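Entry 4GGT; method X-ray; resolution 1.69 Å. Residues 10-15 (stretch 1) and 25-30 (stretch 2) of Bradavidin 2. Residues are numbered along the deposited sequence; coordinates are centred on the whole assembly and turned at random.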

# COMPACT_ATOMS: atom_id res chain seq x y z
N LEU A 10 -12.68 -7.67 0.01
CA LEU A 10 -11.47 -7.61 0.89
C LEU A 10 -11.73 -8.17 2.30
O LEU A 10 -12.41 -7.52 3.10
N PRO A 11 -11.17 -9.36 2.62
CA PRO A 11 -11.35 -9.87 3.98
C PRO A 11 -10.72 -8.93 4.99
O PRO A 11 -9.67 -8.30 4.71
N ALA A 12 -11.35 -8.85 6.16
CA ALA A 12 -10.93 -7.95 7.22
C ALA A 12 -11.39 -8.49 8.57
O ALA A 12 -12.54 -8.92 8.69
N PRO A 13 -10.49 -8.51 9.57
CA PRO A 13 -9.09 -8.12 9.37
C PRO A 13 -8.30 -9.10 8.53
O PRO A 13 -8.66 -10.28 8.40
N SER A 14 -7.21 -8.63 7.95
CA SER A 14 -6.35 -9.51 7.21
C SER A 14 -5.00 -8.86 7.14
O SER A 14 -4.86 -7.68 7.47
N TYR A 15 -4.01 -9.63 6.74
CA TYR A 15 -2.64 -9.16 6.76
C TYR A 15 -1.93 -9.70 5.51
O TYR A 15 -1.99 -10.89 5.21
N LEU A 25 -1.80 -4.18 6.79
CA LEU A 25 -2.78 -4.72 7.76
C LEU A 25 -4.14 -4.09 7.49
O LEU A 25 -4.28 -2.86 7.47
N ILE A 26 -5.15 -4.92 7.23
CA ILE A 26 -6.47 -4.40 6.93
C ILE A 26 -7.32 -4.55 8.17
O ILE A 26 -7.51 -5.67 8.67
N TRP A 27 -7.78 -3.43 8.70
CA TRP A 27 -8.64 -3.43 9.90
C TRP A 27 -10.09 -3.74 9.55
O TRP A 27 -10.77 -4.54 10.23
N SER A 28 -10.57 -3.08 8.51
CA SER A 28 -11.95 -3.13 8.07
C SER A 28 -12.05 -2.66 6.64
O SER A 28 -11.14 -1.99 6.12
N ALA A 29 -13.14 -3.05 5.98
CA ALA A 29 -13.41 -2.63 4.62
C ALA A 29 -14.90 -2.53 4.39
O ALA A 29 -15.41 -2.88 3.31
N ASN A 30 -15.60 -2.05 5.41
CA ASN A 30 -17.06 -1.99 5.39
C ASN A 30 -17.58 -0.78 4.63
O ASN A 30 -17.03 0.34 4.72

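The two stretches meet as a short antiparallel ladder, in which S14 and I26 share one face and Y15 and L25 the other. S14 and I26 form the hydrogen-bonded pair: I26 N donates to S14 O at 2.8 Å, nearly straight, and S14 N donates to I26 O at 3.1 Å. The same carbonyl takes a CA-H...O contact, with P13 CA 3.0 Å from I26 O. Having no amide hydrogen, P13 cannot extend the ladder as a donor, and the peptide bond before it is cis.

The apolar packing centres on I26, the residue most covered by the opposing stretch. It adopts the m,m rotamer, and its CG2 lies 3.8 Å from L10 CD2 and 3.9 Å from A12 CB. A branched aliphatic side chain suits this buried place, its CG2 methyl serving both neighbours. L10, with chi1 t and chi2 p, points toward stretch 2; it is long enough to bring the same methyl, CD2, near I26 and to 4.1 Å from A29 CB. A12 and A29 also point toward the opposite stretch, and the single methyl of A12 suits close quarters, with A12 CB 3.6 Å from S28 CA.

On the other face of the sheet, Y15 and L25 are neighbours in a non-hydrogen-bonded pair. Y15 has chi1 t, and its ring offers apolar carbon to leucine: CD1 is 4.3 Å from L25 CG, which meets the ring obliquely. L25 has chi1 between wells, at -149°, and chi2 t; its flexible chain carries CD2 to 3.4 Å from S14 O.

The polar side chains contribute differently. S14, with chi1 p, has its OG 3.5 Å from I26 CB. S14 OG donates to P11 O at 2.6 Å within its own stretch, and has a further hydrogen bond just beyond the stretches. W27 (chi1 m) and S28 (chi1 p) point away, and W27 NE1 and S28 OG find hydrogen-bond partners elsewhere in the structure.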

# COMPACT_ATOMS: atom_id res chain seq x y z
CB LEU A 10 -10.92 -6.17 0.96
CG LEU A 10 -9.64 -5.90 1.76
CD1 LEU A 10 -8.46 -6.78 1.30
CD2 LEU A 10 -9.26 -4.41 1.72
CB PRO A 11 -10.60 -11.21 3.98
CG PRO A 11 -10.40 -11.55 2.55
CD PRO A 11 -10.32 -10.25 1.81
CB ALA A 12 -11.47 -6.55 6.98
CB PRO A 13 -8.52 -8.02 10.80
CG PRO A 13 -9.75 -8.03 11.69
CD PRO A 13 -10.75 -8.83 10.99
CB SER A 14 -6.91 -9.78 5.80
OG SER A 14 -7.08 -8.59 5.07
CB TYR A 15 -1.98 -9.64 8.04
CG TYR A 15 -0.52 -9.35 8.18
CD1 TYR A 15 -0.06 -8.05 8.38
CD2 TYR A 15 0.41 -10.37 8.14
CE1 TYR A 15 1.29 -7.78 8.53
CE2 TYR A 15 1.76 -10.11 8.29
CZ TYR A 15 2.19 -8.81 8.49
OH TYR A 15 3.53 -8.58 8.63
CB LEU A 25 -2.32 -4.37 9.19
CG LEU A 25 -2.59 -5.23 10.41
CD1 LEU A 25 -2.69 -4.27 11.63
CD2 LEU A 25 -3.76 -6.23 10.30
CB ILE A 26 -7.15 -5.17 5.75
CG1 ILE A 26 -6.25 -5.19 4.50
CG2 ILE A 26 -8.50 -4.57 5.44
CD1 ILE A 26 -6.01 -3.80 3.87
CB TRP A 27 -8.55 -2.08 10.59
CG TRP A 27 -7.21 -1.88 11.25
CD1 TRP A 27 -6.08 -1.31 10.70
CD2 TRP A 27 -6.85 -2.28 12.58
NE1 TRP A 27 -5.06 -1.33 11.61
CE2 TRP A 27 -5.49 -1.92 12.77
CE3 TRP A 27 -7.54 -2.90 13.63
CZ2 TRP A 27 -4.82 -2.15 13.97
CZ3 TRP A 27 -6.87 -3.13 14.83
CH2 TRP A 27 -5.52 -2.76 14.99
CB SER A 28 -12.88 -2.31 8.99
OG SER A 28 -12.54 -0.94 9.00
CB ALA A 29 -12.79 -3.58 3.64
CB ASN A 30 -17.64 -2.08 6.80
CG ASN A 30 -17.50 -0.78 7.55
OD1 ASN A 30 -18.50 -0.22 8.02
ND2 ASN A 30 -16.28 -0.28 7.65